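Side-chain contacts in periplasmic solute binding protein (Pectobacterium atrosepticum, PDB 4RY1), which probably captures a sugar or related solute in the periplasm and delivers it to an ABC-type importer: residues 196-199 with 200-203; 187-190 with 191-194; 391-394 with 395-399; 374-377 with 378-381. All coordinates share one frame; numbering follows the deposited sequence. Where two conformers were deposited one is given.

Contact 1 (196-199 with 200-203)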
ATOM      1  N   ALA A 196      10.864  -6.359 -16.938  1.00 21.64           N
ATOM      2  CA  ALA A 196      10.873  -5.525 -18.148  1.00 21.11           C
ATOM      3  C   ALA A 196      12.167  -4.714 -18.311  1.00 21.88           C
ATOM      4  O   ALA A 196      12.555  -4.333 -19.427  1.00 27.43           O
ATOM      5  CB  ALA A 196       9.679  -4.588 -18.156  1.00 21.80           C
ATOM      6  N   TYR A 197      12.806  -4.412 -17.188  1.00 23.17           N
ATOM      7  CA  TYR A 197      14.101  -3.717 -17.205  1.00 22.39           C
ATOM      8  C   TYR A 197      15.161  -4.595 -17.870  1.00 22.60           C
ATOM      9  O   TYR A 197      15.213  -5.804 -17.664  1.00 23.10           O
ATOM     10  CB  TYR A 197      14.569  -3.336 -15.789  1.00 20.90           C
ATOM     11  CG  TYR A 197      13.691  -2.389 -14.997  1.00 20.05           C
ATOM     12  CD1 TYR A 197      12.729  -1.594 -15.589  1.00 21.57           C
ATOM     13  CD2 TYR A 197      13.854  -2.285 -13.627  1.00 21.63           C
ATOM     14  CE1 TYR A 197      11.929  -0.737 -14.836  1.00 19.64           C
ATOM     15  CE2 TYR A 197      13.066  -1.442 -12.870  1.00 20.30           C
ATOM     16  CZ  TYR A 197      12.106  -0.667 -13.470  1.00 24.17           C
ATOM     17  OH  TYR A 197      11.340   0.151 -12.684  1.00 20.03           O
ATOM     18  N   SER A 198      15.986  -3.967 -18.695  1.00 25.37           N
ATOM     19  CA  SER A 198      17.192  -4.611 -19.203  1.00 24.76           C
ATOM     20  C   SER A 198      18.180  -4.903 -18.070  1.00 26.65           C
ATOM     21  O   SER A 198      18.048  -4.387 -16.950  1.00 25.43           O
ATOM     22  CB  SER A 198      17.881  -3.688 -20.206  1.00 30.25           C
ATOM     23  OG  SER A 198      18.359  -2.515 -19.551  1.00 28.71           O
ATOM     24  N   ARG A 199      19.191  -5.703 -18.373  1.00 26.45           N
ATOM     25  CA  ARG A 199      20.253  -5.969 -17.406  1.00 24.09           C
ATOM     26  C   ARG A 199      20.813  -4.642 -16.878  1.00 25.64           C
ATOM     27  O   ARG A 199      21.026  -4.475 -15.677  1.00 29.24           O
ATOM     28  CB  ARG A 199      21.375  -6.788 -18.031  1.00 30.69           C
ATOM     29  CG  ARG A 199      22.603  -6.909 -17.134  1.00 33.03           C
ATOM     30  CD  ARG A 199      23.863  -7.140 -17.948  1.00 44.57           C
ATOM     31  NE  ARG A 199      24.350  -5.917 -18.580  1.00 57.92           N
ATOM     32  CZ  ARG A 199      25.446  -5.864 -19.332  1.00 76.90           C
ATOM     33  NH1 ARG A 199      25.828  -4.718 -19.878  1.00 62.56           N
ATOM     34  NH2 ARG A 199      26.164  -6.963 -19.534  1.00 59.86           N
ATOM     35  N   ASP A 200      21.064  -3.700 -17.783  1.00 28.62           N
ATOM     36  CA  ASP A 200      21.570  -2.363 -17.412  1.00 24.84           C
ATOM     37  C   ASP A 200      20.622  -1.553 -16.528  1.00 31.31           C
ATOM     38  O   ASP A 200      21.042  -0.862 -15.593  1.00 26.84           O
ATOM     39  CB  ASP A 200      21.934  -1.562 -18.665  1.00 29.64           C
ATOM     40  CG  ASP A 200      23.293  -1.948 -19.229  1.00 43.59           C
ATOM     41  OD1 ASP A 200      23.939  -2.873 -18.674  1.00 32.59           O
ATOM     42  OD2 ASP A 200      23.707  -1.337 -20.238  1.00 47.03           O
ATOM     43  N   GLN A 201      19.339  -1.647 -16.814  1.00 26.84           N
ATOM     44  CA  GLN A 201      18.331  -0.951 -16.006  1.00 22.79           C
ATOM     45  C   GLN A 201      18.172  -1.510 -14.580  1.00 20.71           C
ATOM     46  O   GLN A 201      17.973  -0.753 -13.633  1.00 24.44           O
ATOM     47  CB  GLN A 201      17.007  -0.934 -16.749  1.00 23.58           C
ATOM     48  CG  GLN A 201      17.055   0.035 -17.913  1.00 22.97           C
ATOM     49  CD  GLN A 201      15.835  -0.047 -18.811  1.00 21.79           C
ATOM     50  OE1 GLN A 201      15.315  -1.138 -19.082  1.00 27.34           O
ATOM     51  NE2 GLN A 201      15.398   1.102 -19.303  1.00 25.12           N
ATOM     52  N   VAL A 202      18.289  -2.818 -14.443  1.00 21.21           N
ATOM     53  CA  VAL A 202      18.303  -3.465 -13.114  1.00 20.49           C
ATOM     54  C   VAL A 202      19.537  -2.984 -12.335  1.00 22.88           C
ATOM     55  O   VAL A 202      19.460  -2.684 -11.152  1.00 22.17           O
ATOM     56  CB  VAL A 202      18.247  -4.991 -13.194  1.00 24.21           C
ATOM     57  CG1 VAL A 202      18.317  -5.592 -11.810  1.00 24.21           C
ATOM     58  CG2 VAL A 202      16.951  -5.421 -13.887  1.00 21.85           C
ATOM     59  N   ARG A 203      20.683  -2.891 -12.998  1.00 24.85           N
ATOM     60  CA  ARG A 203      21.857  -2.261 -12.347  1.00 22.53           C
ATOM     61  C   ARG A 203      21.645  -0.830 -11.867  1.00 22.30           C
ATOM     62  O   ARG A 203      22.096  -0.446 -10.788  1.00 25.49           O
ATOM     63  CB  ARG A 203      23.043  -2.268 -13.279  1.00 31.29           C
ATOM     64  CG  ARG A 203      23.641  -3.632 -13.373  1.00 25.48           C
ATOM     65  CD  ARG A 203      24.624  -3.699 -14.523  1.00 32.78           C
ATOM     66  NE  ARG A 203      25.137  -5.053 -14.660  1.00 30.57           N
ATOM     67  CZ  ARG A 203      26.182  -5.380 -15.411  1.00 42.18           C
ATOM     68  NH1 ARG A 203      26.828  -4.454 -16.112  1.00 31.80           N
ATOM     69  NH2 ARG A 203      26.582  -6.642 -15.467  1.00 30.50           N
TER
HETATM   70  O   HOH W   1      14.169  -2.225 -21.190  1.00 37.11           O

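Contact 2 (187-190 with 191-194)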
ATOM      1  N   MET A 187       8.466  -1.945 -14.284  1.00 17.70           N
ATOM      2  CA  MET A 187       9.370  -3.009 -13.858  1.00 19.76           C
ATOM      3  C   MET A 187       9.007  -4.412 -14.376  1.00 19.76           C
ATOM      4  O   MET A 187       9.890  -5.250 -14.546  1.00 21.10           O
ATOM      5  CB  MET A 187       9.384  -2.982 -12.308  1.00 25.29           C
ATOM      6  CG  MET A 187      10.319  -3.926 -11.577  1.00 27.41           C
ATOM      7  SD  MET A 187      10.101  -3.765  -9.768  1.00 20.80           S
ATOM      8  CE  MET A 187      10.810  -2.136  -9.598  1.00 51.11           C
ATOM      9  N   ILE A 188       7.709  -4.665 -14.609  1.00 19.56           N
ATOM     10  CA  ILE A 188       7.209  -6.021 -14.963  1.00 19.48           C
ATOM     11  C   ILE A 188       6.684  -6.049 -16.408  1.00 20.54           C
ATOM     12  O   ILE A 188       5.956  -5.147 -16.820  1.00 22.66           O
ATOM     13  CB  ILE A 188       6.052  -6.484 -14.038  1.00 18.41           C
ATOM     14  CG1 ILE A 188       6.399  -6.287 -12.555  1.00 20.60           C
ATOM     15  CG2 ILE A 188       5.622  -7.918 -14.355  1.00 19.70           C
ATOM     16  CD1 ILE A 188       7.533  -7.163 -12.077  1.00 20.11           C
ATOM     17  N   ASP A 189       7.062  -7.092 -17.140  1.00 19.24           N
ATOM     18  CA  ASP A 189       6.458  -7.443 -18.439  1.00 21.78           C
ATOM     19  C   ASP A 189       5.615  -8.693 -18.233  1.00 21.14           C
ATOM     20  O   ASP A 189       6.144  -9.798 -18.255  1.00 22.52           O
ATOM     21  CB  ASP A 189       7.526  -7.697 -19.530  1.00 22.12           C
ATOM     22  CG  ASP A 189       6.920  -7.836 -20.916  1.00 26.79           C
ATOM     23  OD1 ASP A 189       5.767  -8.306 -21.021  1.00 27.74           O
ATOM     24  OD2 ASP A 189       7.591  -7.495 -21.907  1.00 31.27           O
ATOM     25  N   GLU A 190       4.310  -8.521 -18.019  1.00 20.13           N
ATOM     26  CA  GLU A 190       3.454  -9.673 -17.728  1.00 20.33           C
ATOM     27  C   GLU A 190       3.336 -10.660 -18.898  1.00 22.00           C
ATOM     28  O   GLU A 190       3.310 -11.874 -18.692  1.00 26.25           O
ATOM     29  CB  GLU A 190       2.079  -9.239 -17.250  1.00 20.57           C
ATOM     30  CG  GLU A 190       2.160  -8.496 -15.922  1.00 20.04           C
ATOM     31  CD  GLU A 190       0.807  -8.139 -15.344  1.00 21.57           C
ATOM     32  OE1 GLU A 190      -0.198  -8.780 -15.730  1.00 22.21           O
ATOM     33  OE2 GLU A 190       0.758  -7.220 -14.488  1.00 19.36           O
ATOM     34  N   LYS A 191       3.301 -10.134 -20.113  1.00 22.87           N
ATOM     35  CA  LYS A 191       3.267 -10.972 -21.331  1.00 29.56           C
ATOM     36  C   LYS A 191       4.476 -11.922 -21.423  1.00 27.82           C
ATOM     37  O   LYS A 191       4.349 -13.118 -21.739  1.00 30.31           O
ATOM     38  CB  LYS A 191       3.233 -10.087 -22.584  1.00 34.41           C
ATOM     39  CG  LYS A 191       1.962  -9.267 -22.740  1.00 37.29           C
ATOM     40  CD  LYS A 191       2.233  -7.959 -23.480  1.00 98.93           C
ATOM     41  CE  LYS A 191       0.975  -7.337 -24.079  1.00 93.96           C
ATOM     42  NZ  LYS A 191       0.802  -7.621 -25.531  1.00 62.62           N
ATOM     43  N   LYS A 192       5.653 -11.368 -21.143  1.00 26.23           N
ATOM     44  CA  LYS A 192       6.909 -12.142 -21.183  1.00 28.31           C
ATOM     45  C   LYS A 192       7.186 -12.929 -19.897  1.00 32.48           C
ATOM     46  O   LYS A 192       8.140 -13.708 -19.836  1.00 46.30           O
ATOM     47  CB  LYS A 192       8.101 -11.233 -21.477  1.00 48.49           C
ATOM     48  CG  LYS A 192       8.078 -10.535 -22.828  1.00 98.21           C
ATOM     49  CD  LYS A 192       9.483 -10.041 -23.162  1.00127.45           C
ATOM     50  CE  LYS A 192       9.560  -8.895 -24.167  1.00 79.26           C
ATOM     51  NZ  LYS A 192       8.368  -8.679 -25.030  1.00103.27           N
ATOM     52  N   GLN A 193       6.356 -12.700 -18.873  1.00 23.58           N
ATOM     53  CA  GLN A 193       6.493 -13.313 -17.537  1.00 25.90           C
ATOM     54  C   GLN A 193       7.871 -13.045 -16.975  1.00 22.67           C
ATOM     55  O   GLN A 193       8.534 -13.939 -16.450  1.00 26.55           O
ATOM     56  CB  GLN A 193       6.201 -14.804 -17.599  1.00 28.66           C
ATOM     57  CG  GLN A 193       4.820 -15.012 -18.171  1.00 28.33           C
ATOM     58  CD  GLN A 193       4.362 -16.438 -18.311  1.00 48.18           C
ATOM     59  OE1 GLN A 193       5.097 -17.396 -18.059  1.00 69.15           O
ATOM     60  NE2 GLN A 193       3.114 -16.588 -18.737  1.00 65.22           N
ATOM     61  N   SER A 194       8.263 -11.776 -17.058  0.50 20.57           N
ATOM     62  CA  SER A 194       9.639 -11.367 -16.805  0.50 21.04           C
ATOM     63  C   SER A 194       9.758  -9.939 -16.322  0.50 21.99           C
ATOM     64  O   SER A 194       8.823  -9.135 -16.418  0.50 22.79           O
ATOM     65  CB  SER A 194      10.493 -11.522 -18.083  0.50 22.80           C
ATOM     66  OG  SER A 194      10.554 -12.871 -18.521  0.50 27.68           O
TER

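Contact 3 (391-394 with 395-399)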
ATOM      1  N   VAL A 391      27.635  -4.273  -6.787  1.00 28.73           N
ATOM      2  CA  VAL A 391      26.335  -3.916  -7.387  1.00 31.05           C
ATOM      3  C   VAL A 391      25.951  -4.763  -8.598  1.00 33.53           C
ATOM      4  O   VAL A 391      24.833  -5.241  -8.670  1.00 35.12           O
ATOM      5  CB  VAL A 391      26.271  -2.434  -7.772  1.00 44.99           C
ATOM      6  CG1 VAL A 391      25.013  -2.132  -8.577  1.00 45.05           C
ATOM      7  CG2 VAL A 391      26.295  -1.589  -6.519  1.00 65.70           C
ATOM      8  N   ASN A 392      26.864  -4.946  -9.547  1.00 32.56           N
ATOM      9  CA  ASN A 392      26.489  -5.639 -10.786  1.00 29.37           C
ATOM     10  C   ASN A 392      26.143  -7.077 -10.604  1.00 33.50           C
ATOM     11  O   ASN A 392      25.200  -7.589 -11.190  1.00 33.88           O
ATOM     12  CB  ASN A 392      27.581  -5.535 -11.828  1.00 31.66           C
ATOM     13  CG  ASN A 392      27.628  -4.181 -12.444  1.00 35.52           C
ATOM     14  OD1 ASN A 392      26.843  -3.314 -12.100  1.00 40.18           O
ATOM     15  ND2 ASN A 392      28.556  -3.981 -13.358  1.00 41.85           N
ATOM     16  N   LYS A 393      26.931  -7.746  -9.805  1.00 32.28           N
ATOM     17  CA  LYS A 393      26.669  -9.128  -9.574  1.00 29.11           C
ATOM     18  C   LYS A 393      25.328  -9.324  -8.832  1.00 28.53           C
ATOM     19  O   LYS A 393      24.529 -10.189  -9.191  1.00 30.02           O
ATOM     20  CB  LYS A 393      27.836  -9.724  -8.833  1.00 43.82           C
ATOM     21  CG  LYS A 393      27.530 -11.075  -8.270  1.00102.09           C
ATOM     22  CD  LYS A 393      27.417 -12.103  -9.371  1.00104.39           C
ATOM     23  CE  LYS A 393      28.043 -13.386  -8.876  1.00102.74           C
ATOM     24  NZ  LYS A 393      27.106 -14.144  -8.009  1.00145.84           N
ATOM     25  N   VAL A 394      25.100  -8.509  -7.807  1.00 28.25           N
ATOM     26  CA  VAL A 394      23.868  -8.583  -7.000  1.00 27.10           C
ATOM     27  C   VAL A 394      22.652  -8.311  -7.898  1.00 24.49           C
ATOM     28  O   VAL A 394      21.657  -9.043  -7.885  1.00 26.00           O
ATOM     29  CB  VAL A 394      23.944  -7.615  -5.800  1.00 24.82           C
ATOM     30  CG1 VAL A 394      22.585  -7.463  -5.092  1.00 23.51           C
ATOM     31  CG2 VAL A 394      24.992  -8.107  -4.816  1.00 27.09           C
ATOM     32  N   ALA A 395      22.784  -7.282  -8.715  1.00 24.50           N
ATOM     33  CA  ALA A 395      21.736  -6.909  -9.660  1.00 25.80           C
ATOM     34  C   ALA A 395      21.449  -7.992 -10.694  1.00 27.47           C
ATOM     35  O   ALA A 395      20.306  -8.409 -10.877  1.00 24.75           O
ATOM     36  CB  ALA A 395      22.111  -5.616 -10.348  1.00 24.54           C
ATOM     37  N   ASP A 396      22.487  -8.461 -11.367  1.00 28.14           N
ATOM     38  CA  ASP A 396      22.301  -9.518 -12.356  1.00 27.60           C
ATOM     39  C   ASP A 396      21.671 -10.777 -11.716  1.00 24.10           C
ATOM     40  O   ASP A 396      20.846 -11.449 -12.332  1.00 32.58           O
ATOM     41  CB  ASP A 396      23.628  -9.902 -13.019  1.00 31.92           C
ATOM     42  CG  ASP A 396      24.283  -8.760 -13.797  1.00 29.14           C
ATOM     43  OD1 ASP A 396      23.713  -7.661 -13.966  1.00 31.48           O
ATOM     44  OD2 ASP A 396      25.425  -8.981 -14.264  1.00 36.23           O
ATOM     45  N   ASP A 397      22.095 -11.113 -10.500  1.00 26.54           N
ATOM     46  CA  ASP A 397      21.529 -12.262  -9.777  1.00 24.66           C
ATOM     47  C   ASP A 397      20.072 -12.019  -9.390  1.00 24.71           C
ATOM     48  O   ASP A 397      19.251 -12.937  -9.419  1.00 25.92           O
ATOM     49  CB  ASP A 397      22.332 -12.608  -8.525  1.00 25.36           C
ATOM     50  CG  ASP A 397      23.705 -13.193  -8.846  1.00 43.91           C
ATOM     51  OD1 ASP A 397      24.068 -13.330 -10.043  1.00 41.45           O
ATOM     52  OD2 ASP A 397      24.422 -13.525  -7.885  1.00 41.64           O
ATOM     53  N   PHE A 398      19.765 -10.779  -9.025  1.00 25.17           N
ATOM     54  CA  PHE A 398      18.373 -10.419  -8.755  1.00 24.37           C
ATOM     55  C   PHE A 398      17.540 -10.651 -10.025  1.00 24.03           C
ATOM     56  O   PHE A 398      16.481 -11.263  -9.980  1.00 23.33           O
ATOM     57  CB  PHE A 398      18.217  -8.978  -8.254  1.00 22.73           C
ATOM     58  CG  PHE A 398      16.781  -8.526  -8.190  1.00 23.11           C
ATOM     59  CD1 PHE A 398      15.977  -8.859  -7.097  1.00 21.54           C
ATOM     60  CD2 PHE A 398      16.226  -7.807  -9.230  1.00 22.05           C
ATOM     61  CE1 PHE A 398      14.643  -8.472  -7.052  1.00 20.50           C
ATOM     62  CE2 PHE A 398      14.902  -7.418  -9.188  1.00 22.18           C
ATOM     63  CZ  PHE A 398      14.109  -7.742  -8.095  1.00 18.65           C
ATOM     64  N   LEU A 399      18.043 -10.187 -11.156  1.00 26.27           N
ATOM     65  CA  LEU A 399      17.312 -10.334 -12.416  1.00 23.80           C
ATOM     66  C   LEU A 399      16.989 -11.798 -12.759  1.00 25.91           C
ATOM     67  O   LEU A 399      15.861 -12.112 -13.098  1.00 26.49           O
ATOM     68  CB  LEU A 399      18.092  -9.671 -13.544  1.00 22.65           C
ATOM     69  CG  LEU A 399      17.526  -9.859 -14.953  1.00 23.38           C
ATOM     70  CD1 LEU A 399      16.096  -9.342 -15.047  1.00 25.87           C
ATOM     71  CD2 LEU A 399      18.435  -9.143 -15.942  1.00 40.04           C
TER

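Contact 4 (374-377 with 378-381)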
ATOM      1  N   VAL A 374       9.813  -9.552  -3.567  1.00 14.24           N
ATOM      2  CA  VAL A 374      10.164  -8.529  -2.587  1.00 14.05           C
ATOM      3  C   VAL A 374      11.240  -9.042  -1.624  1.00 14.51           C
ATOM      4  O   VAL A 374      12.145  -8.304  -1.259  1.00 14.21           O
ATOM      5  CB  VAL A 374       8.926  -8.058  -1.818  1.00 14.49           C
ATOM      6  CG1 VAL A 374       9.296  -7.204  -0.616  1.00 15.77           C
ATOM      7  CG2 VAL A 374       7.996  -7.309  -2.759  1.00 15.47           C
ATOM      8  N   GLN A 375      11.150 -10.306  -1.226  1.00 14.70           N
ATOM      9  CA  GLN A 375      12.199 -10.899  -0.375  1.00 16.45           C
ATOM     10  C   GLN A 375      13.539 -11.057  -1.081  1.00 15.30           C
ATOM     11  O   GLN A 375      14.579 -10.817  -0.477  1.00 17.53           O
ATOM     12  CB  GLN A 375      11.740 -12.220   0.240  1.00 18.71           C
ATOM     13  CG  GLN A 375      10.739 -11.985   1.360  1.00 23.53           C
ATOM     14  CD  GLN A 375      11.225 -10.964   2.393  1.00 25.63           C
ATOM     15  OE1 GLN A 375      12.289 -11.145   2.998  1.00 29.99           O
ATOM     16  NE2 GLN A 375      10.463  -9.873   2.579  1.00 28.43           N
ATOM     17  N   LEU A 376      13.501 -11.358  -2.374  1.00 16.04           N
ATOM     18  CA  LEU A 376      14.721 -11.434  -3.170  1.00 19.08           C
ATOM     19  C   LEU A 376      15.399 -10.062  -3.250  1.00 16.39           C
ATOM     20  O   LEU A 376      16.606  -9.937  -3.080  1.00 19.05           O
ATOM     21  CB  LEU A 376      14.428 -11.977  -4.567  1.00 19.48           C
ATOM     22  CG  LEU A 376      15.689 -12.393  -5.326  1.00 19.53           C
ATOM     23  CD1 LEU A 376      16.362 -13.587  -4.669  1.00 28.58           C
ATOM     24  CD2 LEU A 376      15.389 -12.719  -6.777  1.00 21.52           C
ATOM     25  N   TRP A 377      14.605  -9.035  -3.525  1.00 16.60           N
ATOM     26  CA  TRP A 377      15.055  -7.637  -3.474  1.00 17.38           C
ATOM     27  C   TRP A 377      15.674  -7.300  -2.117  1.00 17.42           C
ATOM     28  O   TRP A 377      16.786  -6.768  -2.026  1.00 17.26           O
ATOM     29  CB  TRP A 377      13.865  -6.709  -3.770  1.00 17.25           C
ATOM     30  CG  TRP A 377      14.036  -5.261  -3.462  1.00 14.79           C
ATOM     31  CD1 TRP A 377      13.460  -4.581  -2.427  1.00 15.66           C
ATOM     32  CD2 TRP A 377      14.784  -4.280  -4.208  1.00 14.38           C
ATOM     33  NE1 TRP A 377      13.815  -3.265  -2.467  1.00 15.56           N
ATOM     34  CE2 TRP A 377      14.620  -3.043  -3.547  1.00 14.91           C
ATOM     35  CE3 TRP A 377      15.579  -4.328  -5.357  1.00 17.37           C
ATOM     36  CZ2 TRP A 377      15.184  -1.869  -4.009  1.00 15.82           C
ATOM     37  CZ3 TRP A 377      16.159  -3.156  -5.811  1.00 15.75           C
ATOM     38  CH2 TRP A 377      15.977  -1.946  -5.135  1.00 16.66           C
ATOM     39  N   THR A 378      14.941  -7.633  -1.064  1.00 15.90           N
ATOM     40  CA  THR A 378      15.342  -7.305   0.312  1.00 15.98           C
ATOM     41  C   THR A 378      16.674  -7.955   0.685  1.00 17.35           C
ATOM     42  O   THR A 378      17.601  -7.286   1.172  1.00 16.82           O
ATOM     43  CB  THR A 378      14.223  -7.706   1.291  1.00 14.27           C
ATOM     44  OG1 THR A 378      13.035  -6.948   0.974  1.00 14.87           O
ATOM     45  CG2 THR A 378      14.625  -7.468   2.738  1.00 18.01           C
ATOM     46  N   THR A 379      16.778  -9.247   0.393  1.00 16.00           N
ATOM     47  CA  THR A 379      18.021  -9.988   0.638  1.00 17.40           C
ATOM     48  C   THR A 379      19.175  -9.474  -0.248  1.00 19.25           C
ATOM     49  O   THR A 379      20.339  -9.438   0.184  1.00 19.10           O
ATOM     50  CB  THR A 379      17.807 -11.506   0.542  1.00 21.32           C
ATOM     51  OG1 THR A 379      17.321 -11.860  -0.751  1.00 25.19           O
ATOM     52  CG2 THR A 379      16.820 -11.964   1.597  1.00 23.78           C
ATOM     53  N   SER A 380      18.855  -9.047  -1.461  1.00 19.02           N
ATOM     54  CA  SER A 380      19.875  -8.457  -2.343  1.00 18.58           C
ATOM     55  C   SER A 380      20.421  -7.169  -1.750  1.00 17.86           C
ATOM     56  O   SER A 380      21.626  -6.933  -1.778  1.00 20.42           O
ATOM     57  CB  SER A 380      19.318  -8.164  -3.731  1.00 20.50           C
ATOM     58  OG  SER A 380      18.933  -9.362  -4.378  1.00 21.79           O
ATOM     59  N   LEU A 381      19.538  -6.322  -1.223  1.00 17.59           N
ATOM     60  CA  LEU A 381      19.995  -5.087  -0.552  1.00 16.90           C
ATOM     61  C   LEU A 381      20.893  -5.391   0.653  1.00 17.15           C
ATOM     62  O   LEU A 381      21.877  -4.699   0.892  1.00 18.69           O
ATOM     63  CB  LEU A 381      18.810  -4.226  -0.092  1.00 17.10           C
ATOM     64  CG  LEU A 381      17.868  -3.816  -1.215  1.00 18.22           C
ATOM     65  CD1 LEU A 381      16.804  -2.909  -0.621  1.00 17.58           C
ATOM     66  CD2 LEU A 381      18.535  -3.173  -2.414  1.00 20.05           C
TER

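Contact 1 (196-199 with 200-203)
Q201 OE1 is gripped from two directions: S198 N donates to it at 2.9 Å, lying in the carbonyl plane on a lone pair, and water 1 donates at 2.6 Å while its other proton goes to A196 O. In return, Q201 N gives its hydrogen to S198 OG at 3.0 Å. This reciprocal pair is a capping box: S198 is the N-cap, its side chain accepting from a first-turn N-H. The serine hydroxyl reaches it because chi1 is 66°, which sets OG between the backbone N and the carbonyl carbon. Q201 stretches out beyond CG, back along the turn, and its CB rests 3.6 Å from Y197 CB; the tyrosine CB also meets V202 CG2, so an apolar patch lies next to the cap.

Right after the cap, in the first turn, R199, D200 and R203 bring their charged ends together. R199 takes hold of D200 side-on, NE and NH1 both donating to the single oxygen OD1, with NH1 the nearer at 2.9 Å. That oxygen lies almost in the guanidinium plane but is approached from one face of its own carboxylate. R203 lays its guanidinium flat on that of R199, planes 5° apart and centres 4.0 Å apart, NE of R199 standing over the middle of the R203 group. D200, bound to R199, and D396, bound to R203 NH2 in a salt bridge, probably offset the charge of the stacked arginines. Helix 199-214 starts with R203 and V202 against helix 391-409, while Y197 and Q201 pack on helix 169-183.

Contact 2 (187-190 with 191-194)
I188 touches the far end of the turn lightly, its CG2 lying 4.0 Å from S194 O, and its side chain packs on L406 of helix 391-409. D189 comes next and does most of the work. Its backbone N donates to S194 O at 2.8 Å, and its O accepts from S194 N at 3.1 Å, making an antiparallel hydrogen-bonded pair. The side chain swings over the turn because CG sits anti to the backbone N (chi1 -171°). OD1 then takes the N-H of K192 at 3.1 Å, a fairly straight bond of 162° at the hydrogen, although the donor stands well above the carboxylate plane.

Strands 188-189 and 194-195 form a tiny hairpin, and a G1 beta bulge sets Q193 and S194 together opposite D189. Q193 occupies the bulge position with positive phi (55°).

The other carboxylate oxygen, OD2, lies along the K192 chain: CG is 3.2 Å away, and the chain bends at its end to bring NZ within 3.4 Å of OD2 in a long salt bridge. K192 is poorly ordered, so that ion pair is probably mobile. E190, last in the segment, accepts a weak bond from Q193 N at its O, while its carboxylate turns away to R74 and S365. On the return side S194 OG donates to K192 O, but only in one of two conformers, so that bond is doubtful.

Contact 3 (391-394 with 395-399)
K393 reaches forward one turn to D397, and its side chain can be followed atom by atom. CB points away from the following turn, but CG stands anti to the backbone N (chi1 167°), and a bend at chi2 (71°) turns the chain towards the next turn. CG comes to 4.0 Å from D397 OD2. CD then lies alongside the carboxylate, 3.6 Å from OD1 and as far from OD2. CE stays close to the same group, 3.8 Å from OD2, and the last bend delivers NZ to OD2 at 2.8 Å. There it uses the syn lone pair, on the side of the other oxygen. K393 is exposed, poorly ordered and touches a crystal neighbour, so the salt bridge may not persist in solution.

D397 meets it with CG anti to its carbonyl carbon, beside its own N. In the backbone, D397 N donates to K393 O at 2.9 Å, so the two residues are joined through backbone as well as side chains. D396, one position back, turns to another partner: both its oxygens are hydrogen-bonded, OD2 in a salt bridge with R203 of helix 199-214. On the inner side A395 packs on F206 of helix 199-214, while V394 packs against S380 and L384 of helix 371-385. The arrangement is an i to i+4 lysine-aspartate salt bridge on the outer side of an amphipathic alpha-helix, near the start of the long helix 391-409 that ends the fold.

Contact 4 (374-377 with 378-381)
W377 and L381 make the tight side of this helical turn. L381 lays its two methyls over one face of the indole: CD2 sits 3.9 Å from the centroid of the six-membered ring, only 10° off its normal, in a CH-pi contact, while CD1 lies 3.5 Å from NE1. Chi1 of 166° puts the tryptophan CG anti to its backbone N, and NE1 is hydrogen-bonded to V168 O. Also buried, S380 OG donates to L376 O at 2.7 Å, and T378 OG1 to V374 O at 2.8 Å. Each of those carbonyls takes the N-H of the same residue too, hydroxyl and amide arriving from opposite faces of its plane, so both buried hydroxyls spend their protons on the helix's own carbonyls, and T378 OG1 also bonds V168 N.

On the solvent side T379 is exposed, its OG1 lying between two carbonyls, 2.9 Å from Q375 O and 3.1 Å from L376 O. Q375, partly exposed, is tied down through NE2 to S166 O.

Helix 371-385 is covered by F398 of helix 391-409 over L376 and S380, by F206 and Y209 of helix 199-214 over L381, and by L172 of helix 169-183 against W377.

Overall arrangement
The four contacts touch in series: contact 2 meets contact 1, contact 1 meets contact 3, and contact 3 meets contact 4. Contact 2 leads along the chain into contact 1, and A196 N probably bonds to M187 O at 2.8 Å. The centre of contact 3 lies about 10 Å from that of contact 1 and about 11 Å from that of contact 4; R203 NH2 meets D396 OD2 at 2.9 Å, and F398 CE1 lies 3.6 Å from W377 N. Contacts 1 and 4 do not touch: contact 3 lies between them, while farther along helix 199-214 F206 packs directly on helix 371-385. The centre of contact 2 is about 18 Å from that of contact 3.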